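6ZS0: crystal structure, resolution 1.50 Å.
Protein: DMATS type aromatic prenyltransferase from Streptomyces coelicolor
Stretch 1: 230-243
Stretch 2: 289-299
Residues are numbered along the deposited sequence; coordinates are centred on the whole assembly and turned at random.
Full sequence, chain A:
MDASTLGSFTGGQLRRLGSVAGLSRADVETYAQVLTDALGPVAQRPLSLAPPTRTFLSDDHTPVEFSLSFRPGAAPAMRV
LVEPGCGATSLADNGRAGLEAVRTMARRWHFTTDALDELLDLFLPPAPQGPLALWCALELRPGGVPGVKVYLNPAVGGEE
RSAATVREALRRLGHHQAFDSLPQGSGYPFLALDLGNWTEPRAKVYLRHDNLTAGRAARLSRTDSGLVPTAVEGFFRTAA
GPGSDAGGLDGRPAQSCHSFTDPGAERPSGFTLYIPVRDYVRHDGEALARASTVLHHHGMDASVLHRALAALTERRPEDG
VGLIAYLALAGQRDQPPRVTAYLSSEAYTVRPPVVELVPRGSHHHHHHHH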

# COMPACT_ATOMS: atom_id res chain seq x y z
N THR A 230 12.41 -20.43 4.68
CA THR A 230 13.78 -19.89 4.91
C THR A 230 13.89 -18.47 4.32
O THR A 230 14.61 -17.64 4.94
CB THR A 230 14.85 -20.86 4.40
OG1 THR A 230 14.44 -21.34 3.12
CG2 THR A 230 15.06 -22.03 5.33
N ALA A 231 13.24 -18.20 3.18
CA ALA A 231 13.26 -16.87 2.51
C ALA A 231 12.46 -15.89 3.37
O ALA A 231 12.84 -14.74 3.47
CB ALA A 231 12.71 -16.93 1.10
N VAL A 232 11.37 -16.37 3.95
CA VAL A 232 10.47 -15.52 4.77
C VAL A 232 11.22 -15.16 6.06
O VAL A 232 11.20 -13.98 6.45
CB VAL A 232 9.12 -16.21 5.02
CG1 VAL A 232 8.25 -15.39 5.95
CG2 VAL A 232 8.38 -16.46 3.71
N GLU A 233 11.93 -16.12 6.67
CA GLU A 233 12.68 -15.87 7.92
C GLU A 233 13.84 -14.92 7.65
O GLU A 233 14.05 -14.02 8.46
CB GLU A 233 13.21 -17.16 8.56
CG GLU A 233 12.11 -18.03 9.13
CD GLU A 233 12.51 -18.90 10.30
OE1 GLU A 233 13.40 -18.48 11.08
OE2 GLU A 233 11.90 -19.99 10.45
N GLY A 234 14.56 -15.13 6.55
CA GLY A 234 15.68 -14.27 6.15
C GLY A 234 15.22 -12.84 5.97
O GLY A 234 15.88 -11.91 6.46
N PHE A 235 14.09 -12.67 5.31
CA PHE A 235 13.55 -11.33 5.00
C PHE A 235 13.14 -10.70 6.32
O PHE A 235 13.49 -9.53 6.56
CB PHE A 235 12.39 -11.43 4.02
CG PHE A 235 11.54 -10.19 3.99
CD1 PHE A 235 12.02 -9.03 3.39
CD2 PHE A 235 10.30 -10.18 4.58
CE1 PHE A 235 11.25 -7.88 3.40
CE2 PHE A 235 9.53 -9.03 4.54
CZ PHE A 235 10.00 -7.90 3.95
N PHE A 236 12.40 -11.44 7.14
CA PHE A 236 11.95 -10.96 8.47
C PHE A 236 13.17 -10.40 9.23
O PHE A 236 13.11 -9.30 9.77
CB PHE A 236 11.24 -12.06 9.25
CG PHE A 236 10.81 -11.67 10.65
CD1 PHE A 236 9.48 -11.39 10.95
CD2 PHE A 236 11.72 -11.66 11.69
CE1 PHE A 236 9.10 -11.06 12.25
CE2 PHE A 236 11.35 -11.29 12.97
CZ PHE A 236 10.03 -11.01 13.25
N ARG A 237 14.26 -11.16 9.29
CA ARG A 237 15.43 -10.77 10.10
C ARG A 237 16.15 -9.57 9.48
O ARG A 237 16.58 -8.69 10.24
CB ARG A 237 16.38 -11.96 10.26
CG ARG A 237 15.80 -13.08 11.11
CD ARG A 237 16.85 -14.07 11.55
NE ARG A 237 16.36 -14.80 12.71
CZ ARG A 237 15.70 -15.95 12.68
NH1 ARG A 237 15.46 -16.57 11.53
NH2 ARG A 237 15.27 -16.49 13.81
N THR A 238 16.28 -9.53 8.16
CA THR A 238 16.97 -8.40 7.47
C THR A 238 16.17 -7.12 7.70
O THR A 238 16.78 -6.10 8.02
CB THR A 238 17.17 -8.67 5.98
OG1 THR A 238 17.97 -9.85 5.86
CG2 THR A 238 17.83 -7.51 5.26
N ALA A 239 14.86 -7.17 7.54
CA ALA A 239 13.99 -5.98 7.56
C ALA A 239 13.91 -5.44 8.99
O ALA A 239 13.98 -4.23 9.19
CB ALA A 239 12.63 -6.33 7.02
N ALA A 240 13.74 -6.33 9.95
CA ALA A 240 13.39 -5.96 11.34
C ALA A 240 14.62 -5.49 12.12
O ALA A 240 14.42 -4.75 13.07
CB ALA A 240 12.68 -7.10 11.99
N GLY A 241 15.84 -5.90 11.75
CA GLY A 241 17.03 -5.54 12.54
C GLY A 241 16.77 -5.77 14.03
O GLY A 241 16.58 -6.93 14.43
N PRO A 242 16.69 -4.70 14.89
CA PRO A 242 16.50 -4.85 16.35
C PRO A 242 15.14 -5.39 16.85
O PRO A 242 15.08 -5.90 17.96
CB PRO A 242 16.63 -3.40 16.88
CG PRO A 242 16.24 -2.55 15.70
CD PRO A 242 16.80 -3.29 14.50
N GLY A 243 14.07 -5.25 16.06
CA GLY A 243 12.77 -5.87 16.39
C GLY A 243 12.85 -7.41 16.36
O GLY A 243 11.92 -8.04 16.90
N ALA A 289 19.64 0.71 3.53
CA ALA A 289 20.68 -0.34 3.62
C ALA A 289 20.01 -1.73 3.71
O ALA A 289 20.41 -2.66 2.95
CB ALA A 289 21.59 -0.04 4.77
N ARG A 290 19.00 -1.87 4.57
CA ARG A 290 18.27 -3.16 4.74
C ARG A 290 17.51 -3.49 3.46
O ARG A 290 17.56 -4.63 3.02
CB ARG A 290 17.30 -3.08 5.91
CG ARG A 290 17.99 -2.94 7.25
CD ARG A 290 17.02 -2.90 8.41
NE ARG A 290 17.63 -2.44 9.64
CZ ARG A 290 16.96 -2.23 10.77
NH1 ARG A 290 15.67 -2.52 10.84
NH2 ARG A 290 17.59 -1.76 11.82
N ALA A 291 16.83 -2.51 2.85
CA ALA A 291 16.14 -2.76 1.57
C ALA A 291 17.14 -3.27 0.53
O ALA A 291 16.80 -4.21 -0.24
CB ALA A 291 15.47 -1.51 1.11
N SER A 292 18.32 -2.65 0.48
CA SER A 292 19.36 -3.00 -0.52
C SER A 292 19.80 -4.45 -0.30
O SER A 292 19.95 -5.18 -1.29
CB SER A 292 20.49 -2.02 -0.46
OG SER A 292 20.05 -0.72 -0.83
N THR A 293 19.96 -4.88 0.95
CA THR A 293 20.32 -6.28 1.32
C THR A 293 19.22 -7.25 0.83
O THR A 293 19.56 -8.28 0.25
CB THR A 293 20.56 -6.44 2.82
OG1 THR A 293 21.61 -5.54 3.17
CG2 THR A 293 20.91 -7.86 3.21
N VAL A 294 17.95 -6.93 1.06
CA VAL A 294 16.83 -7.81 0.62
C VAL A 294 16.85 -7.94 -0.90
O VAL A 294 16.67 -9.06 -1.43
CB VAL A 294 15.47 -7.28 1.11
CG1 VAL A 294 14.33 -8.11 0.55
CG2 VAL A 294 15.42 -7.24 2.64
N LEU A 295 17.02 -6.82 -1.60
CA LEU A 295 17.03 -6.81 -3.07
C LEU A 295 18.18 -7.70 -3.56
O LEU A 295 17.93 -8.60 -4.43
CB LEU A 295 17.17 -5.37 -3.56
CG LEU A 295 15.91 -4.53 -3.43
CD1 LEU A 295 16.23 -3.06 -3.68
CD2 LEU A 295 14.84 -5.00 -4.41
N HIS A 296 19.37 -7.53 -2.98
CA HIS A 296 20.58 -8.31 -3.37
C HIS A 296 20.32 -9.81 -3.16
O HIS A 296 20.71 -10.61 -4.06
CB HIS A 296 21.81 -7.78 -2.63
CG HIS A 296 22.22 -6.41 -3.07
ND1 HIS A 296 23.10 -5.63 -2.33
CD2 HIS A 296 21.85 -5.66 -4.12
CE1 HIS A 296 23.28 -4.49 -2.93
NE2 HIS A 296 22.53 -4.48 -4.03
N HIS A 297 19.61 -10.18 -2.09
CA HIS A 297 19.33 -11.60 -1.71
C HIS A 297 18.36 -12.24 -2.70
O HIS A 297 18.33 -13.48 -2.79
CB HIS A 297 18.84 -11.67 -0.25
CG HIS A 297 19.91 -11.42 0.76
ND1 HIS A 297 19.75 -11.72 2.11
CD2 HIS A 297 21.16 -10.92 0.63
CE1 HIS A 297 20.85 -11.41 2.76
NE2 HIS A 297 21.74 -10.92 1.87
N HIS A 298 17.58 -11.44 -3.43
CA HIS A 298 16.57 -11.91 -4.42
C HIS A 298 17.01 -11.52 -5.83
O HIS A 298 16.14 -11.47 -6.71
CB HIS A 298 15.18 -11.39 -4.01
CG HIS A 298 14.68 -12.05 -2.78
ND1 HIS A 298 14.13 -13.32 -2.80
CD2 HIS A 298 14.69 -11.67 -1.49
CE1 HIS A 298 13.82 -13.69 -1.58
NE2 HIS A 298 14.16 -12.70 -0.75
N GLY A 299 18.31 -11.22 -6.00
CA GLY A 299 19.00 -11.12 -7.30
C GLY A 299 18.71 -9.82 -8.03
O GLY A 299 18.69 -9.86 -9.26

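Two helices, 230-240 and 289-297, pack side by side and run nearly antiparallel, with 160° between their N-to-C directions. Their axes approach to 8.9 Å. The contact buries 426 Å² in total. Three residues cover most of it: Arg290, Thr238 and Val294.

Arg290 contributes the largest share, 95 Å². Its CA-to-CB bond points toward the first helix, and its CA lies 5.9 Å from that of Ala239. The side chain is extended, with chi1 m and chi2 and chi3 both t. This carries the guanidinium to the C-terminal end of helix 230-240, where carbonyl groups are no longer all taken up by the helix's own hydrogen bonds. Arg290 NH1 donates a hydrogen bond to Ala239 O at 2.9 Å, with an N-H...O angle of 151°. The acceptor lies at the guanidinium edge, near its plane. Arg290 CD packs against Thr238 O at 3.2 Å. Arg290 NH1 and NH2 also hydrogen bond elsewhere in the structure.

Gly241 follows the helix with positive phi, which by itself favours glycine. Its N sits over one face of the guanidinium, 3.5 Å from Arg290 NH1. Space is tight here: a CB on Gly241 would lie 2.4 Å from Arg290 NH2, a clash. Pro242 continues the chain past the same group, with Pro242 CD 3.2 Å from Arg290 NH2.

Thr238 has 85 Å² covered. Its chi1 is m, and its two branches have different roles. Thr238 OG1 donates to Gly234 O at 3.0 Å, so the hydroxyl is satisfied within its own helix. The methyl is left for apolar packing: Thr238 CG2 lies 3.6 Å from Val294 CG2 and 3.7 Å from Thr293 CG2.

Val294 has 60 Å² covered and is buried. Its CB points toward the first helix, and chi1 is t. Both methyls lie against Phe235: Val294 CG1 is 3.8 Å from Phe235 CD1, at the edge of the phenyl ring, and Val294 CG2 is 3.9 Å from the same atom. Val294 CG2 also meets the methyl of Thr238. A branched apolar side chain suits this position because it fills the space between the two neighbours. Phe235 is also buried; its CB points sideways, and its ring adds apolar surface beside the valine.

Beyond Val294 the contact becomes lighter. Ala231 CB is 4.3 Å from His298 CE1, at the edge of the imidazole. Gly234 leaves this part of the first helix without a side chain, although a CB there would have room.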